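Local coordinates for protein lytic polysaccharide monooxygenase (PDB 4QI8) that probably cleaves cellulose chains oxidatively at a copper centre, using electrons from a reducing partner and oxygen as cosubstrate, at residues Val7-Gly12 and Thr60-Gly65; Asp16-Arg21 and Pro49-Leu54; Gln38-Phe43 and Phe156-Ala161; Ala97-Ile102 and Ser135-Ala140. All blocks are in the same frame, centred on the assembly; numbering follows the deposited sequence.

Contact 1 of 4, residues Val7-Gly12 and Thr60-Gly65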
# COMPACT_ATOMS: atom_id res chain seq x y z
N VAL A 7 4.02 5.34 -10.31
CA VAL A 7 3.23 4.24 -10.82
C VAL A 7 3.12 4.40 -12.33
O VAL A 7 3.13 5.52 -12.84
CB VAL A 7 1.85 4.16 -10.14
CG1 VAL A 7 1.02 5.39 -10.46
CG2 VAL A 7 1.12 2.90 -10.53
N TRP A 8 3.04 3.28 -13.04
CA TRP A 8 2.86 3.37 -14.47
C TRP A 8 2.17 2.15 -15.00
O TRP A 8 2.05 1.14 -14.32
CB TRP A 8 4.20 3.64 -15.18
CG TRP A 8 5.25 2.56 -15.13
CD1 TRP A 8 5.45 1.59 -16.06
CD2 TRP A 8 6.27 2.38 -14.14
NE1 TRP A 8 6.52 0.81 -15.71
CE2 TRP A 8 7.04 1.28 -14.53
CE3 TRP A 8 6.59 3.04 -12.96
CZ2 TRP A 8 8.12 0.82 -13.78
CZ3 TRP A 8 7.68 2.59 -12.22
CH2 TRP A 8 8.42 1.49 -12.62
N ALA A 9 1.70 2.27 -16.23
CA ALA A 9 1.01 1.21 -16.93
C ALA A 9 1.78 0.85 -18.20
O ALA A 9 2.89 0.33 -18.12
CB ALA A 9 -0.41 1.64 -17.25
N ASN A 10 1.21 1.15 -19.37
CA ASN A 10 1.74 0.66 -20.64
C ASN A 10 2.34 1.72 -21.57
O ASN A 10 2.55 1.45 -22.75
CB ASN A 10 0.64 -0.08 -21.39
CG ASN A 10 0.04 -1.20 -20.57
OD1 ASN A 10 0.76 -2.04 -20.03
ND2 ASN A 10 -1.28 -1.21 -20.45
N SER A 11 2.61 2.91 -21.04
CA SER A 11 3.16 4.00 -21.85
C SER A 11 4.42 4.57 -21.23
O SER A 11 4.52 5.78 -21.00
CB SER A 11 2.12 5.11 -22.02
OG SER A 11 2.58 6.09 -22.94
N GLY A 12 5.39 3.69 -20.96
CA GLY A 12 6.63 4.09 -20.32
C GLY A 12 6.40 4.55 -18.89
O GLY A 12 5.27 4.57 -18.40
N THR A 60 -6.21 -5.36 -15.33
CA THR A 60 -4.84 -5.30 -15.82
C THR A 60 -3.86 -5.13 -14.67
O THR A 60 -4.25 -4.92 -13.52
CB THR A 60 -4.63 -4.16 -16.84
OG1 THR A 60 -4.76 -2.89 -16.19
CG2 THR A 60 -5.65 -4.25 -17.98
N THR A 61 -2.58 -5.24 -15.01
CA THR A 61 -1.49 -5.14 -14.05
C THR A 61 -0.69 -3.90 -14.35
O THR A 61 -0.20 -3.72 -15.46
CB THR A 61 -0.55 -6.34 -14.17
OG1 THR A 61 -1.25 -7.53 -13.83
CG2 THR A 61 0.64 -6.19 -13.23
N ILE A 62 -0.53 -3.06 -13.34
CA ILE A 62 0.30 -1.87 -13.46
C ILE A 62 1.53 -2.05 -12.59
O ILE A 62 1.72 -3.11 -12.00
CB ILE A 62 -0.49 -0.61 -13.10
CG1 ILE A 62 -0.97 -0.66 -11.65
CG2 ILE A 62 -1.68 -0.46 -14.04
CD1 ILE A 62 -1.71 0.59 -11.20
N THR A 63 2.37 -1.03 -12.53
CA THR A 63 3.63 -1.18 -11.83
C THR A 63 3.79 -0.04 -10.84
O THR A 63 3.61 1.11 -11.21
CB THR A 63 4.81 -1.21 -12.82
OG1 THR A 63 4.65 -2.29 -13.75
CG2 THR A 63 6.12 -1.39 -12.10
N TYR A 64 4.09 -0.37 -9.58
CA TYR A 64 4.39 0.62 -8.55
C TYR A 64 5.89 0.58 -8.30
O TYR A 64 6.44 -0.48 -7.99
CB TYR A 64 3.61 0.33 -7.26
CG TYR A 64 3.06 1.56 -6.57
CD1 TYR A 64 3.90 2.57 -6.14
CD2 TYR A 64 1.70 1.71 -6.34
CE1 TYR A 64 3.39 3.71 -5.50
CE2 TYR A 64 1.19 2.83 -5.70
CZ TYR A 64 2.03 3.82 -5.28
OH TYR A 64 1.51 4.92 -4.63
N GLY A 65 6.54 1.72 -8.45
CA GLY A 65 7.98 1.81 -8.31
C GLY A 65 8.43 2.23 -6.93
O GLY A 65 7.74 3.01 -6.25
O HOH W 1 -0.27 -1.67 -17.37
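W8 and T63 carry the tight part of this contact, as an antiparallel hydrogen-bonded pair. W8 N donates to T63 O at 2.9 Å, and T63 N returns a bond to W8 O at 2.8 Å. On the same face of the sheet the two side chains cross obliquely. CG of W8 sits between the backbone N and the carbonyl carbon (chi1 67°), and CG2 of T63 lies over one face of the indole, 3.8 Å from the centre of the six-membered ring, in a CH-pi contact offset toward the rim; its nearest ring atom is W8 CZ2, 3.4 Å from T63 CG2. Further along, W8 CZ3 approaches CA of G65 at 4.0 Å. The opposite face is buried: V7 and Y64 form the adjoining non-hydrogen-bonded pair there, and I62 and Y64 pack on L138 of strand 134-144. The hydroxyl of Y64 is hydrogen-bonded to OG of S159. V7 has two modelled conformers, which leaves its exact methyl contacts doubtful. Past W8 the bridge pairing ends, and the contact thins out after A9. CB of A9 still touches I62 CG2 at 4.0 Å, but N10, in the exposed segment after the strand, is linked across by a water that donates to N10 OD1 at 2.9 Å and to T61 O at 2.8 Å. Edge strand 3-8 pairs antiparallel with the central strand 61-67, and strand 122-126 lies on the other side of 61-67, making the three-stranded sheet of the AA9 beta-sandwich.

Contact 2 of 4, residues Asp16-Arg21 and Pro49-Leu54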
# COMPACT_ATOMS: atom_id res chain seq x y z
N ASP A 16 8.61 11.16 -10.95
CA ASP A 16 8.39 11.05 -9.52
C ASP A 16 7.27 11.99 -9.09
O ASP A 16 7.27 13.16 -9.44
CB ASP A 16 9.65 11.42 -8.74
CG ASP A 16 10.74 10.36 -8.82
OD1 ASP A 16 10.47 9.24 -9.31
OD2 ASP A 16 11.87 10.63 -8.36
N TRP A 17 6.33 11.44 -8.32
CA TRP A 17 5.21 12.18 -7.72
C TRP A 17 4.28 12.79 -8.77
O TRP A 17 3.52 13.72 -8.47
CB TRP A 17 5.71 13.23 -6.73
CG TRP A 17 6.77 12.71 -5.80
CD1 TRP A 17 8.05 13.15 -5.73
CD2 TRP A 17 6.65 11.65 -4.83
NE1 TRP A 17 8.74 12.46 -4.77
CE2 TRP A 17 7.91 11.53 -4.20
CE3 TRP A 17 5.61 10.82 -4.41
CZ2 TRP A 17 8.15 10.59 -3.19
CZ3 TRP A 17 5.86 9.89 -3.40
CH2 TRP A 17 7.12 9.79 -2.81
N GLN A 18 4.28 12.24 -9.97
CA GLN A 18 3.36 12.72 -11.00
C GLN A 18 1.95 12.21 -10.73
O GLN A 18 1.00 12.99 -10.67
CB GLN A 18 3.80 12.32 -12.40
CG GLN A 18 2.85 12.81 -13.46
CD GLN A 18 3.28 12.45 -14.85
OE1 GLN A 18 4.19 11.64 -15.03
NE2 GLN A 18 2.63 13.04 -15.84
N TYR A 19 1.81 10.89 -10.56
CA TYR A 19 0.53 10.26 -10.26
C TYR A 19 0.44 9.81 -8.80
O TYR A 19 -0.56 9.25 -8.39
CB TYR A 19 0.33 9.05 -11.18
CG TYR A 19 0.28 9.41 -12.63
CD1 TYR A 19 -0.83 10.01 -13.17
CD2 TYR A 19 1.35 9.15 -13.48
CE1 TYR A 19 -0.89 10.35 -14.51
CE2 TYR A 19 1.29 9.50 -14.82
CZ TYR A 19 0.17 10.09 -15.32
OH TYR A 19 0.13 10.42 -16.66
N VAL A 20 1.51 10.04 -8.04
CA VAL A 20 1.58 9.65 -6.65
C VAL A 20 1.62 10.91 -5.80
O VAL A 20 2.43 11.80 -6.04
CB VAL A 20 2.82 8.77 -6.39
CG1 VAL A 20 2.93 8.41 -4.92
CG2 VAL A 20 2.77 7.51 -7.26
N ARG A 21 0.71 11.00 -4.83
CA ARG A 21 0.70 12.11 -3.89
C ARG A 21 2.05 12.19 -3.20
O ARG A 21 2.56 11.18 -2.73
CB ARG A 21 -0.42 11.91 -2.88
CG ARG A 21 -1.79 11.98 -3.53
CD ARG A 21 -2.93 11.92 -2.53
NE ARG A 21 -4.20 12.16 -3.19
CZ ARG A 21 -5.39 12.03 -2.63
NH1 ARG A 21 -5.51 11.65 -1.35
NH2 ARG A 21 -6.48 12.29 -3.34
N PRO A 49 -2.82 16.88 -3.35
CA PRO A 49 -3.10 15.99 -4.48
C PRO A 49 -1.87 15.69 -5.32
O PRO A 49 -0.90 16.45 -5.33
CB PRO A 49 -4.10 16.80 -5.31
CG PRO A 49 -3.85 18.20 -4.95
CD PRO A 49 -3.47 18.19 -3.51
N ALA A 50 -1.92 14.58 -6.04
CA ALA A 50 -0.94 14.29 -7.08
C ALA A 50 -1.15 15.25 -8.24
O ALA A 50 -2.22 15.82 -8.40
CB ALA A 50 -1.09 12.87 -7.57
N GLN A 51 -0.13 15.41 -9.06
CA GLN A 51 -0.23 16.29 -10.22
C GLN A 51 -1.27 15.81 -11.22
O GLN A 51 -1.93 16.62 -11.88
CB GLN A 51 1.12 16.39 -10.92
CG GLN A 51 2.20 17.10 -10.14
CD GLN A 51 3.52 17.12 -10.90
OE1 GLN A 51 4.00 16.08 -11.34
NE2 GLN A 51 4.07 18.31 -11.09
N SER A 52 -1.37 14.49 -11.37
CA SER A 52 -2.25 13.88 -12.36
C SER A 52 -2.83 12.57 -11.84
O SER A 52 -2.43 12.09 -10.78
CB SER A 52 -1.48 13.64 -13.67
OG SER A 52 -0.90 14.83 -14.18
N THR A 53 -3.77 12.01 -12.60
CA THR A 53 -4.45 10.78 -12.26
C THR A 53 -4.30 9.83 -13.45
O THR A 53 -4.54 10.23 -14.58
CB THR A 53 -5.94 11.08 -11.97
OG1 THR A 53 -6.02 11.93 -10.82
CG2 THR A 53 -6.75 9.82 -11.73
N LEU A 54 -3.87 8.60 -13.19
CA LEU A 54 -3.51 7.64 -14.23
C LEU A 54 -4.69 6.75 -14.60
O LEU A 54 -5.25 6.08 -13.74
CB LEU A 54 -2.36 6.78 -13.73
CG LEU A 54 -1.84 5.75 -14.73
CD1 LEU A 54 -1.20 6.43 -15.94
CD2 LEU A 54 -0.86 4.79 -14.06
O HOH W 2 6.35 15.67 -9.80
O HOH W 3 0.63 14.53 -16.28
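Q18 and S52 meet through their backbones: S52 N donates a hydrogen bond to Q18 O at 2.9 Å. A water adds a looser polar link, donating to D16 O and, weakly, to Q51 OE1. Aromatic contacts centre on Y19. Its ring is held between Q18 CG on one face and L54 CB on the opposite face, the latter in a CH-pi contact 4.0 Å from the ring centre and 24° off the normal. Ring atom CD1 of Y19 comes 3.4 Å from L54 N. An alanine in place of Y19 would probably leave L54 CB and the T53-L54 backbone without their aromatic cover and open a gap beside Q18 CG. Van der Waals contacts with backbone atoms complete the join. CB of A50 points into the first loop and meets Y19 C at 3.6 Å, while R21 CG lies 3.6 Å from A50 N. The extended R21 chain carries its guanidinium onward, NE to Q162 OE1 and NH2 to W92 O; the same Q162 oxygen accepts from A50 N, and Q162 NE2 bonds to T53 OG1. The two irregular loops are thus joined by ring packing, backbone contacts and the shared Q162 of strand 155-166, consistent with a join that rests more on shape than on direct polar pairing.

Contact 3 of 4, residues Gln38-Phe43 and Phe156-Ala161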
# COMPACT_ATOMS: atom_id res chain seq x y z
N GLN A 38 -2.17 10.11 10.92
CA GLN A 38 -2.71 10.31 9.58
C GLN A 38 -1.72 9.85 8.50
O GLN A 38 -2.12 9.47 7.40
CB GLN A 38 -3.10 11.77 9.34
CG GLN A 38 -4.21 12.25 10.24
CD GLN A 38 -5.50 11.52 9.96
OE1 GLN A 38 -6.02 11.57 8.85
NE2 GLN A 38 -6.01 10.81 10.97
N GLN A 39 -0.43 9.91 8.80
CA GLN A 39 0.58 9.47 7.85
C GLN A 39 0.49 7.98 7.50
O GLN A 39 1.02 7.58 6.47
CB GLN A 39 1.99 9.82 8.33
CG GLN A 39 2.28 11.30 8.31
CD GLN A 39 3.68 11.61 8.81
OE1 GLN A 39 4.16 10.99 9.76
NE2 GLN A 39 4.35 12.53 8.15
N ILE A 40 -0.18 7.17 8.32
CA ILE A 40 -0.30 5.74 8.01
C ILE A 40 -1.12 5.53 6.74
O ILE A 40 -1.08 4.47 6.12
CB ILE A 40 -0.83 4.92 9.21
CG1 ILE A 40 -0.43 3.43 9.14
CG2 ILE A 40 -2.33 5.07 9.32
CD1 ILE A 40 1.06 3.19 9.32
N ARG A 41 -1.93 6.53 6.38
CA ARG A 41 -2.81 6.35 5.23
C ARG A 41 -2.05 6.54 3.91
O ARG A 41 -1.81 5.59 3.19
CB ARG A 41 -4.03 7.29 5.35
CG ARG A 41 -5.01 7.16 4.21
CD ARG A 41 -6.26 8.05 4.35
NE ARG A 41 -5.91 9.43 4.67
CZ ARG A 41 -6.02 10.05 5.85
NH1 ARG A 41 -6.51 9.47 6.96
NH2 ARG A 41 -5.64 11.33 5.93
N CYS A 42 -1.63 7.78 3.64
CA CYS A 42 -0.92 8.13 2.41
C CYS A 42 0.37 8.91 2.68
O CYS A 42 0.89 9.57 1.78
CB CYS A 42 -1.82 8.91 1.42
SG CYS A 42 -3.20 7.91 0.82
N PHE A 43 0.88 8.81 3.90
CA PHE A 43 2.11 9.49 4.31
C PHE A 43 2.03 11.01 4.09
O PHE A 43 3.01 11.64 3.69
CB PHE A 43 3.36 8.89 3.60
CG PHE A 43 4.63 8.85 4.45
CD1 PHE A 43 4.84 9.74 5.51
CD2 PHE A 43 5.61 7.90 4.18
CE1 PHE A 43 5.99 9.67 6.27
CE2 PHE A 43 6.76 7.84 4.94
CZ PHE A 43 6.94 8.71 5.99
N PHE A 156 6.96 1.53 8.35
CA PHE A 156 6.04 1.57 7.22
C PHE A 156 6.50 2.59 6.18
O PHE A 156 6.68 3.78 6.49
CB PHE A 156 4.62 1.92 7.67
CG PHE A 156 3.98 0.92 8.60
CD1 PHE A 156 4.27 0.90 9.95
CD2 PHE A 156 3.06 0.01 8.10
CE1 PHE A 156 3.66 -0.01 10.79
CE2 PHE A 156 2.45 -0.90 8.94
CZ PHE A 156 2.75 -0.91 10.29
N TYR A 157 6.69 2.13 4.95
CA TYR A 157 7.09 2.97 3.82
C TYR A 157 5.89 3.01 2.87
O TYR A 157 5.50 1.98 2.34
CB TYR A 157 8.34 2.39 3.14
CG TYR A 157 9.52 2.29 4.08
CD1 TYR A 157 10.40 3.37 4.23
CD2 TYR A 157 9.77 1.14 4.82
CE1 TYR A 157 11.47 3.31 5.09
CE2 TYR A 157 10.86 1.07 5.68
CZ TYR A 157 11.70 2.16 5.81
OH TYR A 157 12.79 2.13 6.66
N ILE A 158 5.29 4.19 2.71
CA ILE A 158 3.94 4.33 2.16
C ILE A 158 3.87 5.41 1.09
O ILE A 158 4.53 6.45 1.22
CB ILE A 158 2.96 4.70 3.31
CG1 ILE A 158 2.83 3.55 4.30
CG2 ILE A 158 1.58 5.10 2.77
CD1 ILE A 158 2.31 3.99 5.67
N SER A 159 3.01 5.21 0.09
CA SER A 159 2.50 6.32 -0.70
C SER A 159 1.15 5.93 -1.28
O SER A 159 0.73 4.77 -1.19
CB SER A 159 3.46 6.72 -1.83
OG SER A 159 3.45 5.72 -2.83
N CYS A 160 0.49 6.90 -1.91
CA CYS A 160 -0.79 6.68 -2.58
C CYS A 160 -0.83 7.31 -3.96
O CYS A 160 -0.52 8.48 -4.13
CB CYS A 160 -1.93 7.29 -1.78
SG CYS A 160 -2.22 6.47 -0.21
N ALA A 161 -1.27 6.50 -4.93
CA ALA A 161 -1.44 6.92 -6.31
C ALA A 161 -2.89 7.25 -6.63
O ALA A 161 -3.81 6.66 -6.06
CB ALA A 161 -0.94 5.84 -7.25
O HOH W 4 1.38 9.42 -0.98
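C42 and C160 each place SG anti to the carbonyl carbon (chi1 near -66° in both), and the two sulfurs close a disulfide of 2.0 Å with a C-S-S-C torsion of -83°. I40 has CG1 anti to its backbone N; the next torsion (chi2 68°) places CD1, which lies over one face of the F156 ring, 3.9 Å from the centre and offset toward the rim. Between these two anchors I158 packs against the carbonyls of the helical turn: its CD1 meets I40 O at 3.5 Å and its CG2 meets R41 O at 3.5 Å. The arrangement is a short, weakly bonded helix about 39-42, largely buried and covalently pinned to strand 155-166 of the sandwich. From that strand Y157, whose CB points away from the helix, joins H1 and H72 at the copper site. F43 leaves helical conformation with a positive phi, and its ring turns an edge to the strand: CD2 is 3.5 Å from I158 O, which lies at the ring edge near its plane. A water ties the two backbones, donating to C42 O at 2.8 Å and accepting from C160 N at 2.8 Å. At the far side of the turn, R41 NH1 and NH2 both grip Q38 OE1, end-on and from the same face of the amide; NH1 also reaches F181 O. I40 O accepts a hydrogen bond from R139 NH2, joining the helix to the neighbouring strand 134-144.

Contact 4 of 4, residues Ala97-Ile102 and Ser135-Ala140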
# COMPACT_ATOMS: atom_id res chain seq x y z
N ALA A 97 -14.07 3.94 6.41
CA ALA A 97 -13.80 2.54 6.13
C ALA A 97 -14.00 2.29 4.65
O ALA A 97 -15.02 1.76 4.22
CB ALA A 97 -14.72 1.66 6.96
N VAL A 98 -13.00 2.69 3.87
CA VAL A 98 -13.09 2.70 2.42
C VAL A 98 -12.01 1.88 1.72
O VAL A 98 -12.07 1.68 0.51
CB VAL A 98 -13.06 4.16 1.87
CG1 VAL A 98 -14.28 4.92 2.37
CG2 VAL A 98 -11.77 4.89 2.26
N TRP A 99 -11.01 1.43 2.46
CA TRP A 99 -9.85 0.77 1.87
C TRP A 99 -10.02 -0.74 1.88
O TRP A 99 -10.28 -1.32 2.93
CB TRP A 99 -8.59 1.13 2.65
CG TRP A 99 -8.24 2.58 2.61
CD1 TRP A 99 -8.61 3.54 3.51
CD2 TRP A 99 -7.46 3.25 1.62
NE1 TRP A 99 -8.11 4.76 3.15
CE2 TRP A 99 -7.40 4.61 1.98
CE3 TRP A 99 -6.81 2.83 0.46
CZ2 TRP A 99 -6.70 5.55 1.21
CZ3 TRP A 99 -6.13 3.77 -0.30
CH2 TRP A 99 -6.07 5.11 0.08
N PHE A 100 -9.85 -1.38 0.72
CA PHE A 100 -9.83 -2.83 0.67
C PHE A 100 -8.50 -3.29 0.12
O PHE A 100 -7.89 -2.65 -0.74
CB PHE A 100 -11.02 -3.43 -0.11
CG PHE A 100 -11.16 -2.97 -1.54
CD1 PHE A 100 -11.77 -1.77 -1.85
CD2 PHE A 100 -10.71 -3.77 -2.58
CE1 PHE A 100 -11.92 -1.37 -3.16
CE2 PHE A 100 -10.87 -3.38 -3.89
CZ PHE A 100 -11.48 -2.17 -4.18
N LYS A 101 -8.03 -4.41 0.66
CA LYS A 101 -6.74 -4.96 0.32
C LYS A 101 -6.85 -5.77 -0.96
O LYS A 101 -7.74 -6.61 -1.08
CB LYS A 101 -6.25 -5.85 1.46
CG LYS A 101 -4.87 -6.45 1.25
CD LYS A 101 -4.50 -7.42 2.36
CE LYS A 101 -4.12 -6.71 3.64
NZ LYS A 101 -3.98 -7.68 4.76
N ILE A 102 -5.93 -5.53 -1.89
CA ILE A 102 -5.88 -6.31 -3.12
C ILE A 102 -4.64 -7.19 -3.24
O ILE A 102 -4.56 -8.01 -4.16
CB ILE A 102 -6.06 -5.45 -4.39
CG1 ILE A 102 -4.95 -4.41 -4.54
CG2 ILE A 102 -7.44 -4.80 -4.37
CD1 ILE A 102 -4.97 -3.71 -5.88
N SER A 135 -12.86 6.76 -9.98
CA SER A 135 -11.57 7.22 -9.49
C SER A 135 -11.23 6.49 -8.21
O SER A 135 -12.11 6.23 -7.39
CB SER A 135 -11.61 8.72 -9.24
OG SER A 135 -11.85 9.42 -10.45
N TYR A 136 -9.94 6.17 -8.04
CA TYR A 136 -9.47 5.39 -6.91
C TYR A 136 -8.13 5.91 -6.40
O TYR A 136 -7.31 6.42 -7.18
CB TYR A 136 -9.21 3.94 -7.31
CG TYR A 136 -10.42 3.04 -7.44
CD1 TYR A 136 -11.23 3.09 -8.57
CD2 TYR A 136 -10.73 2.12 -6.46
CE1 TYR A 136 -12.33 2.25 -8.71
CE2 TYR A 136 -11.82 1.27 -6.58
CZ TYR A 136 -12.60 1.33 -7.71
OH TYR A 136 -13.68 0.47 -7.79
N LEU A 137 -7.90 5.73 -5.10
CA LEU A 137 -6.56 5.78 -4.56
C LEU A 137 -6.02 4.36 -4.46
O LEU A 137 -6.74 3.44 -4.06
CB LEU A 137 -6.55 6.41 -3.17
CG LEU A 137 -7.04 7.86 -3.14
CD1 LEU A 137 -7.13 8.36 -1.70
CD2 LEU A 137 -6.12 8.75 -3.94
N LEU A 138 -4.74 4.21 -4.81
CA LEU A 138 -4.01 2.96 -4.64
C LEU A 138 -2.90 3.21 -3.63
O LEU A 138 -1.98 3.97 -3.89
CB LEU A 138 -3.42 2.49 -5.97
CG LEU A 138 -2.49 1.27 -5.90
CD1 LEU A 138 -3.19 0.01 -5.42
CD2 LEU A 138 -1.87 1.05 -7.26
N ARG A 139 -3.05 2.60 -2.45
CA ARG A 139 -2.09 2.75 -1.37
C ARG A 139 -1.07 1.62 -1.45
O ARG A 139 -1.43 0.44 -1.45
CB ARG A 139 -2.81 2.72 -0.02
CG ARG A 139 -1.92 2.75 1.20
CD ARG A 139 -2.77 2.75 2.47
NE ARG A 139 -1.96 2.75 3.68
CZ ARG A 139 -1.42 1.67 4.23
NH1 ARG A 139 -1.63 0.48 3.68
NH2 ARG A 139 -0.68 1.78 5.32
N ALA A 140 0.21 2.00 -1.48
CA ALA A 140 1.34 1.09 -1.42
C ALA A 140 1.95 1.15 -0.04
O ALA A 140 2.15 2.25 0.49
CB ALA A 140 2.39 1.51 -2.43
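Within the six-stranded sheet of the sandwich, W99 lies across the intervening strand 76-82 to pack on L137 and R139 of the next strand. The axes of strands 99-102 and 135-140 run 58° apart and approach to 8.9 Å, a distance spanned by side chains. CG of W99 is anti to its carbonyl carbon (chi1 -64°). The six-membered end of the indole does the touching: CH2 meets L137 CB at 3.5 Å and CZ3 meets R139 CB at 3.5 Å. R139 is extended and crosses W99 at about a right angle, with its CD over one face of the indole; its guanidinium is turned 69° from that ring and salt-bridged to E141, with F181 in cation-pi contact. F181 also meets the W99 ring edge-to-face, and W99 NE1 bonds to G94 O. An alanine at W99 would probably open a gap over L137 and R139 and leave G94 O without its indole donor. On the other face, Y136 CE2 lies at the edge of F100, 4.2 Å from its CZ, and the CD1 methyls of I102 and L138 meet at 4.1 Å. V98 and W99 both face V179 of the outermost strand 178-179, a classic beta bulge in this AA9 sheet.

Overall arrangement
From the N terminus, contact 1 opens in strand 3-8 and closes its loop at strand 61-67. Contact 2 (16-21 with 49-54) is nested inside that loop. Contact 3 starts at 38-43, within the loops of both, but closes only at 156-161, so it crosses contacts 1 and 2. Contact 4 (97-102 with 135-140) is nested inside the long loop of contact 3 and follows contacts 1 and 2 in series. Contact 1 belongs to the three-stranded sheet, contact 4 to the six-stranded one, and contact 3 fastens a helical turn to strand 155-166. That strand also bonds to R21 of contact 2, joining the loops to the sandwich.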